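Local coordinates for protein chloroplastic group IIB intron splicing facilitator CRS2, chloroplastic (Zea mays, PDB 1RYB) that is required for splicing group IIB introns in chloroplasts, acting in complexes with CAF1 or CAF2, and lacks the peptidyl-tRNA hydrolase activity of its family, at residues A[31-34]-A[35-38]; A[81-84]-A[85-88]; A[130-133]-A[134-138]; A[155-159]-A[160-164]; A[165-168]-A[169-173]. All coordinates share one frame; numbering follows the deposited sequence.

All five contacts are local, each formed along or at the end of a helix of the peptidyl-tRNA hydrolase fold, and they follow in chain order around the central mixed sheet. Interactions 1, 4 and 5 cluster, with centres 11 to 14 Å apart, where the starts of helices 37-48 and 169-192 meet the C-terminal end of helix 159-163; Arg34 and His35 of interaction 1 bond to residues of 159-173. Interactions 2 and 3, whose centres are 8 Å apart, pair helix 84-94 with helix 128-136. Met81 touches His35 and so joins the two groups. Interaction 1 carries the family's proton-acceptor histidine and interaction 2 a tRNA-binding position, both by similarity, in a protein lacking hydrolase activity.

Interaction 1: residues A[31-34]-A[35-38]; sequences YGTR and HNVG
Thr33 turns OG1 between its own backbone N and carbonyl carbon (chi1 67°), while Asn36 departs from a staggered first torsion (chi1 -92°); together these rotations lay the two side chains alongside each other, pointing the same way. The bend between them is a 3-10 turn that runs into helix 37-48 of the peptidyl-tRNA hydrolase fold, and it carries His35, by similarity the proton acceptor of the family's active site. The evidence for the turn is its three-residue bonding step: Asn36 N donates to Thr33 O at 2.9 Å, and Val37 N donates to Arg34 O at 3.1 Å with a fairly straight N-H...O angle of 164°. In both bonds the donor stands well above the carbonyl plane.

The polar ends of Thr33 and Asn36 do not bond directly, since Thr33 OG1 and Asn36 OD1 are 3.9 Å apart. One water spans them instead, donating to Thr33 OG1 over 3.1 Å and to Asn36 OD1 over 2.8 Å. Each acceptor has a further partner: Thr33 OG1 bonds to Tyr30 O, and Asn36 OD1 takes the N-H of Asn25. Asn36 occupies the N-cap position, yet its side chain makes no capping bond; its amide oxygen is instead engaged by Asn25 and the water. The imidazole of His35 leads away from Thr33 and Arg34, and its ND1 is hydrogen-bonded to Asp107 OD2, by similarity the residue that stabilises the histidine's basic form. On the helix side, Val37 CG1 packs 3.4 Å from Arg34 O, the same oxygen that receives the Val37 N-H.

Interaction 2: residues A[81-84]-A[85-88]; sequences MNYS and GEAI
Ser84 and Ile88 are joined by a straight backbone bond: Ile88 N donates to Ser84 O at 3.0 Å, with an N-H...O angle of 165° and the donor in the carbonyl plane, as expected of a regular alpha-helical turn. Two further backbone bonds are weak. Ala87 N also reaches Ser84 O, and Glu86 N reaches Tyr83 O with a strongly bent angle of 126°, consistent with a chain still passing from a 3-10 turn into helix 84-94.

One side-chain hydrogen bond ties the turn together. Ser84 OG lies beside its own backbone N (chi1 -62°) and donates to Met81 O at 2.7 Å, while Ser84 N donates to the same oxygen at 3.2 Å. Both donors approach from one face of the carbonyl plane, so a single oxygen is gripped twice by one residue.

The remaining contacts are by packing. Tyr83 and Glu86 lie side by side, pointing the same way, with ring and carboxylate planes turned well apart; Glu86 OE1 comes 3.4 Å from Tyr83 CD1 at an oblique position, and no polar bond joins the two side chains. Asn82 CB lies over one face of the Tyr83 ring, toward its rim, 3.9 Å above the plane. Ile88 CD1 lies 3.6 Å from Ser84 O.

The first turn of the helix also packs on helix 128-136, through Ser84 and Ile88 touching Val133. Asn82 is a tRNA-binding position by similarity, and its OD1 bonds to Asn128, another such position. A 3-10 turn leading into a helix thus forms part of the putative tRNA-binding site of the peptidyl-tRNA hydrolase fold.

Interaction 3: residues A[130-133]-A[134-138]; sequences LQNV and IEHLD
Ile134, Glu135 and His136 donate their backbone N-H groups to Leu130 O, Gln131 O and Asn132 O, an unbroken alpha-helical sequence with N-H...O angles of 163° to 170°. The side chains of Asn132 and His136 cross obliquely, amide and ring planes 53° apart. The ring's edge meets the backbone, His136 CD2 lying 3.2 Å from Asn132 O close to the ring plane.

Two waters extend this polar surface. Asn132 ND2 donates to one at 2.9 Å, which donates to Glu135 OE2 at 3.0 Å; Asn132 ND2 also donates to a second water at 3.1 Å, which is hydrogen-bonded to His136 NE2 at 2.8 Å. The other amide atom, Asn132 OD1, accepts from Gly85 N of helix 84-94. A leucine in place of this asparagine would probably leave that N-H without its acceptor and both waters without the amide donor that links them to Glu135 and His136.

Val133 CG1 packs against Leu137 CD1 at 3.6 Å, both touching strand 102-108 through Leu104 and Ile102. Gly139 N bonds to Ile134 O and Asp138 N weakly to Glu135 O, so Asp138, with positive phi, is the C-prime residue of a Schellman motif closing the helix.

Interaction 4: residues A[155-159]-A[160-164]; sequences GKMDP and RAFLL
Asp158 caps the N-terminus of helix 159-163 through its side chain, OD1 accepting from Ala161 N at 3.0 Å. This N-cap bond is bent (139°), and the donor meets OD1 from 43° above the carboxylate plane. With CG anti to the backbone N (chi1 174°), the carboxylate swings over the first turn, which also brings Asp158 OD1 to 3.2 Å from Arg160 CB.

The backbone bonds begin at the same residue. Phe162 N donates to Asp158 O at 2.9 Å, nearly in line with the carbonyl bond, and Leu163 N donates to Pro159 O at 3.0 Å. Pro159 stands in the first helical position, where its lack of an N-H costs no bond within the helix.

Apolar contacts come from Met157, whose extended chain sends its sulfur and methyl across the turn. Met157 SD lies 4.2 Å from Phe162 CD1, oblique to the ring. Residues N' and N4 thus meet as in a hydrophobic staple, beside the capped turn. Beyond them, Phe162 touches Pro153 and Pro154, and its carbonyl oxygen accepts from Arg34. Met157 CE finishes the packing, 3.8 Å from Phe162 CA and 4.0 Å from Ala161 CB.

Interaction 5: residues A[165-168]-A[169-173]; sequences QKFS and SEERV
The Phe167 ring has Glu171 at one edge, OE1 lying near the ring plane and 3.9 Å from Phe167 CD2, while Arg172 NH2 approaches obliquely at 3.7 Å from Phe167 CD1. The Glu171 and Arg172 side chains each run at about a right angle to that of Phe167, with the carboxylate plane 89° from the ring plane. At the guanidinium's own edge, in plane, sits a water that accepts from Arg172 NH2 at 3.0 Å and, weakly, from Phe167 N.

The carboxylate belongs to a capping box. Ser168 N donates to Glu171 OE1 at 3.0 Å, almost straight at 171° but from well above the carboxylate plane; in return Glu171 N donates to Ser168 OG at 3.2 Å. Ser168 OG sits between its own N and carbonyl carbon (chi1 70°), the rotation that turns it over the helix end. One turn on, Arg172 N donates to Ser168 O at 2.8 Å.

Glu171 OE1 also forms a salt bridge with Arg34. An alanine in place of this glutamate would probably leave Ser168 N without its acceptor and Arg34 without this counter-charge, breaking one side of the box.

Helix 169-192 thus starts against helix 37-48: Phe167 touches Val37 and Glu40, and Arg172 NH1 forms salt bridges with Glu40 and with Asp176 of its own helix. Phe167 also packs on Ile150, in the loop after strand 145-149.

Interaction 1: residues A[31-34]-A[35-38]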
loop_
_atom_site.group_PDB
_atom_site.type_symbol
_atom_site.label_atom_id
_atom_site.label_comp_id
_atom_site.label_asym_id
_atom_site.label_seq_id
_atom_site.Cartn_x
_atom_site.Cartn_y
_atom_site.Cartn_z
ATOM N N TYR A 31 2.955 -7.237 12.954
ATOM C CA TYR A 31 2.167 -6.108 13.239
ATOM C C TYR A 31 3.027 -4.972 13.694
ATOM O O TYR A 31 3.842 -5.156 14.543
ATOM C CB TYR A 31 1.051 -6.476 14.280
ATOM C CG TYR A 31 0.130 -5.308 14.611
ATOM C CD1 TYR A 31 -1.043 -5.059 13.886
ATOM C CD2 TYR A 31 0.507 -4.391 15.590
ATOM C CE1 TYR A 31 -1.851 -3.945 14.157
ATOM C CE2 TYR A 31 -0.273 -3.262 15.862
ATOM C CZ TYR A 31 -1.445 -3.040 15.142
ATOM O OH TYR A 31 -2.215 -1.910 15.404
ATOM N N GLY A 32 2.858 -3.781 13.108
ATOM C CA GLY A 32 3.600 -2.625 13.539
ATOM C C GLY A 32 4.996 -2.493 12.953
ATOM O O GLY A 32 5.663 -1.488 13.162
ATOM N N THR A 33 5.413 -3.522 12.196
ATOM C CA THR A 33 6.731 -3.518 11.584
ATOM C C THR A 33 6.791 -2.592 10.383
ATOM O O THR A 33 5.775 -2.267 9.770
ATOM C CB THR A 33 7.216 -4.923 11.287
ATOM O OG1 THR A 33 6.427 -5.504 10.290
ATOM C CG2 THR A 33 7.171 -5.836 12.562
ATOM N N ARG A 34 7.952 -2.099 10.117
ATOM C CA ARG A 34 8.115 -1.094 9.027
ATOM C C ARG A 34 7.605 -1.600 7.676
ATOM O O ARG A 34 6.944 -0.844 6.907
ATOM C CB ARG A 34 9.560 -0.653 8.882
ATOM C CG ARG A 34 10.074 -0.000 10.187
ATOM C CD ARG A 34 11.399 0.766 9.915
ATOM N NE ARG A 34 11.945 1.524 11.075
ATOM C CZ ARG A 34 12.652 0.949 12.079
ATOM N NH1 ARG A 34 12.892 -0.371 12.082
ATOM N NH2 ARG A 34 13.075 1.730 13.117
ATOM N N HIS A 35 7.954 -2.831 7.366
ATOM C CA HIS A 35 7.515 -3.429 6.095
ATOM C C HIS A 35 5.987 -3.632 6.030
ATOM O O HIS A 35 5.470 -3.974 4.970
ATOM C CB HIS A 35 8.206 -4.806 5.949
ATOM C CG HIS A 35 8.690 -5.215 4.555
ATOM N ND1 HIS A 35 9.008 -4.311 3.601
ATOM C CD2 HIS A 35 8.947 -6.446 4.068
ATOM C CE1 HIS A 35 9.425 -4.969 2.542
ATOM N NE2 HIS A 35 9.368 -6.273 2.793
ATOM N N ASN A 36 5.267 -3.432 7.123
ATOM C CA ASN A 36 3.805 -3.525 7.123
ATOM C C ASN A 36 3.111 -2.187 7.084
ATOM O O ASN A 36 1.921 -2.116 7.248
ATOM C CB ASN A 36 3.316 -4.236 8.394
ATOM C CG ASN A 36 3.188 -5.736 8.141
ATOM O OD1 ASN A 36 3.938 -6.348 7.374
ATOM N ND2 ASN A 36 2.152 -6.340 8.674
ATOM N N VAL A 37 3.837 -1.058 6.926
ATOM C CA VAL A 37 3.165 0.205 6.982
ATOM C C VAL A 37 2.094 0.349 5.912
ATOM O O VAL A 37 1.182 1.110 6.101
ATOM C CB VAL A 37 4.193 1.369 6.997
ATOM C CG1 VAL A 37 4.926 1.546 5.661
ATOM C CG2 VAL A 37 3.634 2.708 7.517
ATOM N N GLY A 38 2.247 -0.310 4.772
ATOM C CA GLY A 38 1.160 -0.261 3.802
ATOM C C GLY A 38 -0.139 -0.808 4.355
ATOM O O GLY A 38 -1.246 -0.348 4.028
HETATM O O HOH W 1 6.659 -7.065 7.662
#

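Interaction 2: residues A[81-84]-A[85-88]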
loop_
_atom_site.group_PDB
_atom_site.type_symbol
_atom_site.label_atom_id
_atom_site.label_comp_id
_atom_site.label_asym_id
_atom_site.label_seq_id
_atom_site.Cartn_x
_atom_site.Cartn_y
_atom_site.Cartn_z
ATOM N N MET A 81 4.909 -10.976 1.925
ATOM C CA MET A 81 5.317 -9.853 1.033
ATOM C C MET A 81 5.761 -10.264 -0.398
ATOM O O MET A 81 5.350 -9.709 -1.390
ATOM C CB MET A 81 6.450 -9.082 1.719
ATOM C CG MET A 81 6.854 -7.839 0.970
ATOM S SD MET A 81 5.499 -6.670 0.816
ATOM C CE MET A 81 5.695 -5.771 2.387
ATOM N N ASN A 82 6.520 -11.350 -0.464
ATOM C CA ASN A 82 7.106 -11.806 -1.678
ATOM C C ASN A 82 6.094 -12.338 -2.613
ATOM O O ASN A 82 6.416 -12.549 -3.796
ATOM C CB ASN A 82 8.113 -12.975 -1.397
ATOM C CG ASN A 82 9.432 -12.466 -0.868
ATOM O OD1 ASN A 82 9.666 -11.268 -0.846
ATOM N ND2 ASN A 82 10.325 -13.408 -0.485
ATOM N N TYR A 83 4.892 -12.682 -2.106
ATOM C CA TYR A 83 3.877 -13.242 -3.022
ATOM C C TYR A 83 2.635 -12.340 -3.180
ATOM O O TYR A 83 1.541 -12.806 -3.580
ATOM C CB TYR A 83 3.466 -14.646 -2.549
ATOM C CG TYR A 83 4.674 -15.480 -2.390
ATOM C CD1 TYR A 83 5.305 -16.053 -3.497
ATOM C CD2 TYR A 83 5.206 -15.732 -1.131
ATOM C CE1 TYR A 83 6.491 -16.785 -3.330
ATOM C CE2 TYR A 83 6.372 -16.483 -0.947
ATOM C CZ TYR A 83 7.014 -17.031 -2.055
ATOM O OH TYR A 83 8.128 -17.847 -1.872
ATOM N N SER A 84 2.824 -11.027 -2.933
ATOM C CA SER A 84 1.761 -10.085 -2.999
ATOM C C SER A 84 1.027 -10.129 -4.353
ATOM O O SER A 84 -0.185 -9.907 -4.431
ATOM C CB SER A 84 2.290 -8.678 -2.713
ATOM O OG SER A 84 2.840 -8.607 -1.387
ATOM N N GLY A 85 1.753 -10.331 -5.444
ATOM C CA GLY A 85 1.138 -10.293 -6.754
ATOM C C GLY A 85 0.193 -11.454 -6.958
ATOM O O GLY A 85 -0.842 -11.349 -7.702
ATOM N N GLU A 86 0.542 -12.546 -6.320
ATOM C CA GLU A 86 -0.290 -13.725 -6.378
ATOM C C GLU A 86 -1.662 -13.451 -5.867
ATOM O O GLU A 86 -2.590 -14.114 -6.278
ATOM C CB GLU A 86 0.322 -14.938 -5.599
ATOM C CG GLU A 86 1.593 -15.394 -6.345
ATOM C CD GLU A 86 2.235 -16.626 -5.790
ATOM O OE1 GLU A 86 3.348 -16.921 -6.082
ATOM O OE2 GLU A 86 1.576 -17.228 -4.841
ATOM N N ALA A 87 -1.775 -12.528 -4.876
ATOM C CA ALA A 87 -3.066 -12.149 -4.330
ATOM C C ALA A 87 -3.743 -11.050 -5.202
ATOM O O ALA A 87 -4.936 -11.121 -5.537
ATOM C CB ALA A 87 -2.869 -11.567 -2.932
ATOM N N ILE A 88 -2.970 -9.978 -5.568
ATOM C CA ILE A 88 -3.531 -8.845 -6.245
ATOM C C ILE A 88 -3.944 -9.090 -7.690
ATOM O O ILE A 88 -4.981 -8.593 -8.145
ATOM C CB ILE A 88 -2.612 -7.653 -6.076
ATOM C CG1 ILE A 88 -2.626 -7.218 -4.595
ATOM C CG2 ILE A 88 -3.049 -6.510 -6.999
ATOM C CD1 ILE A 88 -1.316 -6.524 -4.190
#

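Interaction 3: residues A[130-133]-A[134-138]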
loop_
_atom_site.group_PDB
_atom_site.type_symbol
_atom_site.label_atom_id
_atom_site.label_comp_id
_atom_site.label_asym_id
_atom_site.label_seq_id
_atom_site.Cartn_x
_atom_site.Cartn_y
_atom_site.Cartn_z
ATOM N N LEU A 130 6.483 -5.139 -4.249
ATOM C CA LEU A 130 6.150 -4.407 -5.487
ATOM C C LEU A 130 6.665 -5.170 -6.713
ATOM O O LEU A 130 5.996 -5.278 -7.721
ATOM C CB LEU A 130 6.760 -2.998 -5.425
ATOM C CG LEU A 130 6.173 -1.967 -6.318
ATOM C CD1 LEU A 130 4.634 -1.995 -6.252
ATOM C CD2 LEU A 130 6.703 -0.658 -5.663
ATOM N N GLN A 131 7.824 -5.763 -6.561
ATOM C CA GLN A 131 8.337 -6.516 -7.654
ATOM C C GLN A 131 7.397 -7.657 -8.017
ATOM O O GLN A 131 7.115 -7.894 -9.171
ATOM C CB GLN A 131 9.725 -7.049 -7.285
ATOM C CG GLN A 131 10.255 -7.920 -8.440
ATOM C CD GLN A 131 11.573 -8.575 -8.099
ATOM O OE1 GLN A 131 12.018 -8.574 -6.919
ATOM N NE2 GLN A 131 12.200 -9.167 -9.115
ATOM N N ASN A 132 6.938 -8.426 -7.035
ATOM C CA ASN A 132 6.015 -9.501 -7.328
ATOM C C ASN A 132 4.689 -9.010 -7.910
ATOM O O ASN A 132 4.079 -9.701 -8.728
ATOM C CB ASN A 132 5.730 -10.348 -6.056
ATOM C CG ASN A 132 5.018 -11.642 -6.356
ATOM O OD1 ASN A 132 3.836 -11.820 -6.026
ATOM N ND2 ASN A 132 5.704 -12.546 -7.077
ATOM N N VAL A 133 4.205 -7.808 -7.489
ATOM C CA VAL A 133 2.927 -7.285 -8.071
ATOM C C VAL A 133 3.109 -7.015 -9.539
ATOM O O VAL A 133 2.299 -7.335 -10.346
ATOM C CB VAL A 133 2.433 -6.005 -7.367
ATOM C CG1 VAL A 133 1.254 -5.366 -8.109
ATOM C CG2 VAL A 133 2.104 -6.276 -5.873
ATOM N N ILE A 134 4.193 -6.380 -9.875
ATOM C CA ILE A 134 4.438 -6.047 -11.268
ATOM C C ILE A 134 4.467 -7.320 -12.145
ATOM O O ILE A 134 3.922 -7.414 -13.264
ATOM C CB ILE A 134 5.732 -5.154 -11.449
ATOM C CG1 ILE A 134 5.528 -3.712 -10.935
ATOM C CG2 ILE A 134 6.183 -5.164 -12.944
ATOM C CD1 ILE A 134 6.841 -2.969 -10.528
ATOM N N GLU A 135 5.196 -8.283 -11.674
ATOM C CA GLU A 135 5.254 -9.475 -12.402
ATOM C C GLU A 135 3.827 -10.069 -12.608
ATOM O O GLU A 135 3.492 -10.491 -13.688
ATOM C CB GLU A 135 6.208 -10.453 -11.668
ATOM C CG GLU A 135 5.839 -11.934 -11.844
ATOM C CD GLU A 135 6.825 -12.857 -11.209
ATOM O OE1 GLU A 135 6.680 -14.074 -11.244
ATOM O OE2 GLU A 135 7.867 -12.206 -10.664
ATOM N N HIS A 136 2.973 -10.129 -11.560
ATOM C CA HIS A 136 1.626 -10.651 -11.691
ATOM C C HIS A 136 0.665 -9.767 -12.431
ATOM O O HIS A 136 -0.502 -10.133 -12.635
ATOM C CB HIS A 136 1.018 -11.161 -10.382
ATOM C CG HIS A 136 1.661 -12.417 -9.960
ATOM N ND1 HIS A 136 1.028 -13.636 -10.099
ATOM C CD2 HIS A 136 2.895 -12.640 -9.370
ATOM C CE1 HIS A 136 1.863 -14.561 -9.600
ATOM N NE2 HIS A 136 3.002 -14.007 -9.186
ATOM N N LEU A 137 1.162 -8.582 -12.810
ATOM C CA LEU A 137 0.380 -7.677 -13.621
ATOM C C LEU A 137 0.927 -7.676 -15.066
ATOM O O LEU A 137 1.018 -6.647 -15.764
ATOM C CB LEU A 137 0.292 -6.236 -13.058
ATOM C CG LEU A 137 -0.459 -6.150 -11.699
ATOM C CD1 LEU A 137 -0.418 -4.701 -11.172
ATOM C CD2 LEU A 137 -1.866 -6.637 -11.812
ATOM N N ASP A 138 1.418 -8.836 -15.450
ATOM C CA ASP A 138 1.970 -9.014 -16.767
ATOM C C ASP A 138 3.191 -8.149 -17.049
ATOM O O ASP A 138 3.367 -7.683 -18.161
ATOM C CB ASP A 138 0.874 -8.698 -17.805
ATOM C CG ASP A 138 0.498 -9.891 -18.618
ATOM O OD1 ASP A 138 1.319 -10.630 -19.196
ATOM O OD2 ASP A 138 -0.794 -10.105 -18.578
HETATM O O HOH W 2 4.783 -15.426 -7.565
HETATM O O HOH W 3 8.432 -11.741 -7.713
#

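Interaction 4: residues A[155-159]-A[160-164]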
loop_
_atom_site.group_PDB
_atom_site.type_symbol
_atom_site.label_atom_id
_atom_site.label_comp_id
_atom_site.label_asym_id
_atom_site.label_seq_id
_atom_site.Cartn_x
_atom_site.Cartn_y
_atom_site.Cartn_z
ATOM N N GLY A 155 23.055 3.294 10.767
ATOM C CA GLY A 155 24.408 2.755 10.733
ATOM C C GLY A 155 24.582 1.498 9.859
ATOM O O GLY A 155 24.301 1.478 8.645
ATOM N N LYS A 156 25.022 0.395 10.502
ATOM C CA LYS A 156 25.208 -0.852 9.771
ATOM C C LYS A 156 24.084 -1.879 10.024
ATOM O O LYS A 156 24.079 -2.976 9.459
ATOM C CB LYS A 156 26.566 -1.466 10.009
ATOM C CG LYS A 156 27.690 -0.470 9.774
ATOM C CD LYS A 156 27.825 -0.055 8.342
ATOM C CE LYS A 156 28.326 1.381 8.199
ATOM N NZ LYS A 156 28.511 1.786 6.792
ATOM N N MET A 157 23.113 -1.511 10.853
ATOM C CA MET A 157 22.025 -2.426 11.095
ATOM C C MET A 157 21.635 -3.153 9.825
ATOM O O MET A 157 21.559 -2.563 8.741
ATOM C CB MET A 157 20.807 -1.648 11.582
ATOM C CG MET A 157 19.598 -2.514 11.725
ATOM S SD MET A 157 18.344 -1.663 12.685
ATOM C CE MET A 157 17.230 -3.055 13.161
ATOM N N ASP A 158 21.371 -4.428 9.967
ATOM C CA ASP A 158 20.955 -5.313 8.850
ATOM C C ASP A 158 19.634 -4.779 8.245
ATOM O O ASP A 158 18.646 -4.627 8.969
ATOM C CB ASP A 158 20.733 -6.817 9.344
ATOM C CG ASP A 158 20.166 -7.744 8.280
ATOM O OD1 ASP A 158 19.054 -8.282 8.325
ATOM O OD2 ASP A 158 20.947 -7.805 7.260
ATOM N N PRO A 159 19.614 -4.568 6.909
ATOM C CA PRO A 159 18.430 -4.017 6.182
ATOM C C PRO A 159 17.133 -4.778 6.465
ATOM O O PRO A 159 16.080 -4.181 6.796
ATOM C CB PRO A 159 18.773 -4.096 4.695
ATOM C CG PRO A 159 20.067 -4.903 4.570
ATOM C CD PRO A 159 20.643 -5.071 5.954
ATOM N N ARG A 160 17.253 -6.100 6.353
ATOM C CA ARG A 160 16.196 -7.044 6.629
ATOM C C ARG A 160 15.645 -6.923 8.012
ATOM O O ARG A 160 14.451 -6.908 8.217
ATOM C CB ARG A 160 16.560 -8.503 6.318
ATOM C CG ARG A 160 15.312 -9.383 6.511
ATOM C CD ARG A 160 15.615 -10.880 6.490
ATOM N NE ARG A 160 14.424 -11.730 6.679
ATOM C CZ ARG A 160 14.311 -13.068 6.360
ATOM N NH1 ARG A 160 15.314 -13.785 5.795
ATOM N NH2 ARG A 160 13.124 -13.705 6.578
ATOM N N ALA A 161 16.532 -6.817 8.978
ATOM C CA ALA A 161 16.135 -6.677 10.333
ATOM C C ALA A 161 15.362 -5.390 10.516
ATOM O O ALA A 161 14.431 -5.300 11.294
ATOM C CB ALA A 161 17.407 -6.545 11.191
ATOM N N PHE A 162 15.845 -4.372 9.846
ATOM C CA PHE A 162 15.268 -3.068 9.924
ATOM C C PHE A 162 13.827 -3.105 9.429
ATOM O O PHE A 162 12.943 -2.498 10.007
ATOM C CB PHE A 162 16.120 -2.141 9.046
ATOM C CG PHE A 162 15.607 -0.755 8.921
ATOM C CD1 PHE A 162 15.580 0.103 10.019
ATOM C CD2 PHE A 162 15.154 -0.291 7.683
ATOM C CE1 PHE A 162 15.101 1.413 9.941
ATOM C CE2 PHE A 162 14.685 1.018 7.573
ATOM C CZ PHE A 162 14.657 1.856 8.700
ATOM N N LEU A 163 13.587 -3.864 8.400
ATOM C CA LEU A 163 12.216 -3.923 7.872
ATOM C C LEU A 163 11.292 -4.564 8.790
ATOM O O LEU A 163 10.079 -4.306 8.777
ATOM C CB LEU A 163 12.118 -4.672 6.540
ATOM C CG LEU A 163 12.857 -4.027 5.373
ATOM C CD1 LEU A 163 12.863 -5.020 4.163
ATOM C CD2 LEU A 163 12.236 -2.684 4.965
ATOM N N LEU A 164 11.846 -5.506 9.526
ATOM C CA LEU A 164 11.047 -6.349 10.308
ATOM C C LEU A 164 11.017 -5.992 11.735
ATOM O O LEU A 164 10.579 -6.793 12.552
ATOM C CB LEU A 164 11.455 -7.839 10.140
ATOM C CG LEU A 164 11.360 -8.351 8.727
ATOM C CD1 LEU A 164 11.675 -9.849 8.756
ATOM C CD2 LEU A 164 9.956 -8.128 8.118
#

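Interaction 5: residues A[165-168]-A[169-173]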
loop_
_atom_site.group_PDB
_atom_site.type_symbol
_atom_site.label_atom_id
_atom_site.label_comp_id
_atom_site.label_asym_id
_atom_site.label_seq_id
_atom_site.Cartn_x
_atom_site.Cartn_y
_atom_site.Cartn_z
ATOM N N GLN A 165 11.351 -4.743 11.997
ATOM C CA GLN A 165 11.289 -4.106 13.340
ATOM C C GLN A 165 10.264 -3.016 13.385
ATOM O O GLN A 165 9.785 -2.550 12.380
ATOM C CB GLN A 165 12.632 -3.515 13.729
ATOM C CG GLN A 165 13.451 -4.628 14.452
ATOM C CD GLN A 165 12.932 -4.822 15.879
ATOM O OE1 GLN A 165 13.472 -5.640 16.656
ATOM N NE2 GLN A 165 11.875 -4.057 16.232
ATOM N N LYS A 166 9.860 -2.674 14.559
ATOM C CA LYS A 166 8.840 -1.642 14.716
ATOM C C LYS A 166 9.460 -0.258 14.594
ATOM O O LYS A 166 10.666 -0.064 14.729
ATOM C CB LYS A 166 8.208 -1.841 16.089
ATOM C CG LYS A 166 7.350 -3.127 16.094
ATOM C CD LYS A 166 6.230 -3.162 17.157
ATOM C CE LYS A 166 5.668 -4.568 17.425
ATOM N NZ LYS A 166 4.509 -4.598 18.346
ATOM N N PHE A 167 8.640 0.738 14.363
ATOM C CA PHE A 167 9.135 2.054 14.266
ATOM C C PHE A 167 9.519 2.510 15.656
ATOM O O PHE A 167 8.828 2.158 16.629
ATOM C CB PHE A 167 8.011 2.981 13.788
ATOM C CG PHE A 167 7.661 2.808 12.317
ATOM C CD1 PHE A 167 6.497 2.137 11.941
ATOM C CD2 PHE A 167 8.526 3.272 11.315
ATOM C CE1 PHE A 167 6.148 2.062 10.579
ATOM C CE2 PHE A 167 8.200 3.186 9.959
ATOM C CZ PHE A 167 7.051 2.467 9.603
ATOM N N SER A 168 10.527 3.368 15.721
ATOM C CA SER A 168 10.913 4.011 16.990
ATOM C C SER A 168 9.823 4.922 17.463
ATOM O O SER A 168 8.885 5.255 16.721
ATOM C CB SER A 168 12.237 4.758 16.936
ATOM O OG SER A 168 12.114 5.918 16.143
ATOM N N SER A 169 9.927 5.366 18.706
ATOM C CA SER A 169 8.908 6.251 19.231
ATOM C C SER A 169 8.784 7.485 18.385
ATOM O O SER A 169 7.666 8.015 18.121
ATOM C CB SER A 169 9.330 6.734 20.625
ATOM O OG SER A 169 9.200 5.713 21.565
ATOM N N GLU A 170 9.952 7.998 17.996
ATOM C CA GLU A 170 9.923 9.237 17.232
ATOM C C GLU A 170 9.358 9.018 15.819
ATOM O O GLU A 170 8.577 9.811 15.335
ATOM C CB GLU A 170 11.289 9.935 17.198
ATOM C CG GLU A 170 11.850 10.258 18.622
ATOM C CD GLU A 170 12.343 9.049 19.371
ATOM O OE1 GLU A 170 12.639 8.000 18.832
ATOM O OE2 GLU A 170 12.396 9.235 20.667
ATOM N N GLU A 171 9.750 7.872 15.208
ATOM C CA GLU A 171 9.320 7.481 13.848
ATOM C C GLU A 171 7.884 7.338 13.820
ATOM O O GLU A 171 7.210 7.804 12.903
ATOM C CB GLU A 171 9.978 6.189 13.430
ATOM C CG GLU A 171 11.441 6.496 13.080
ATOM C CD GLU A 171 12.276 5.255 13.048
ATOM O OE1 GLU A 171 11.799 4.145 13.166
ATOM O OE2 GLU A 171 13.547 5.485 12.757
ATOM N N ARG A 172 7.394 6.775 14.876
ATOM C CA ARG A 172 5.962 6.532 15.005
ATOM C C ARG A 172 5.104 7.794 14.892
ATOM O O ARG A 172 4.044 7.819 14.266
ATOM C CB ARG A 172 5.713 5.710 16.268
ATOM C CG ARG A 172 4.264 5.559 16.669
ATOM C CD ARG A 172 3.376 5.300 15.469
ATOM N NE ARG A 172 3.529 3.939 15.002
ATOM C CZ ARG A 172 2.888 3.387 13.884
ATOM N NH1 ARG A 172 2.063 4.017 13.094
ATOM N NH2 ARG A 172 3.139 2.130 13.584
ATOM N N VAL A 173 5.545 8.851 15.506
ATOM C CA VAL A 173 4.799 10.084 15.487
ATOM C C VAL A 173 4.733 10.599 14.057
ATOM O O VAL A 173 3.714 11.136 13.569
ATOM C CB VAL A 173 5.541 11.102 16.393
ATOM C CG1 VAL A 173 5.046 12.522 16.155
ATOM C CG2 VAL A 173 5.327 10.761 17.881
HETATM O O HOH W 4 5.353 0.462 14.847
HETATM O O HOH W 5 14.233 7.191 16.153
#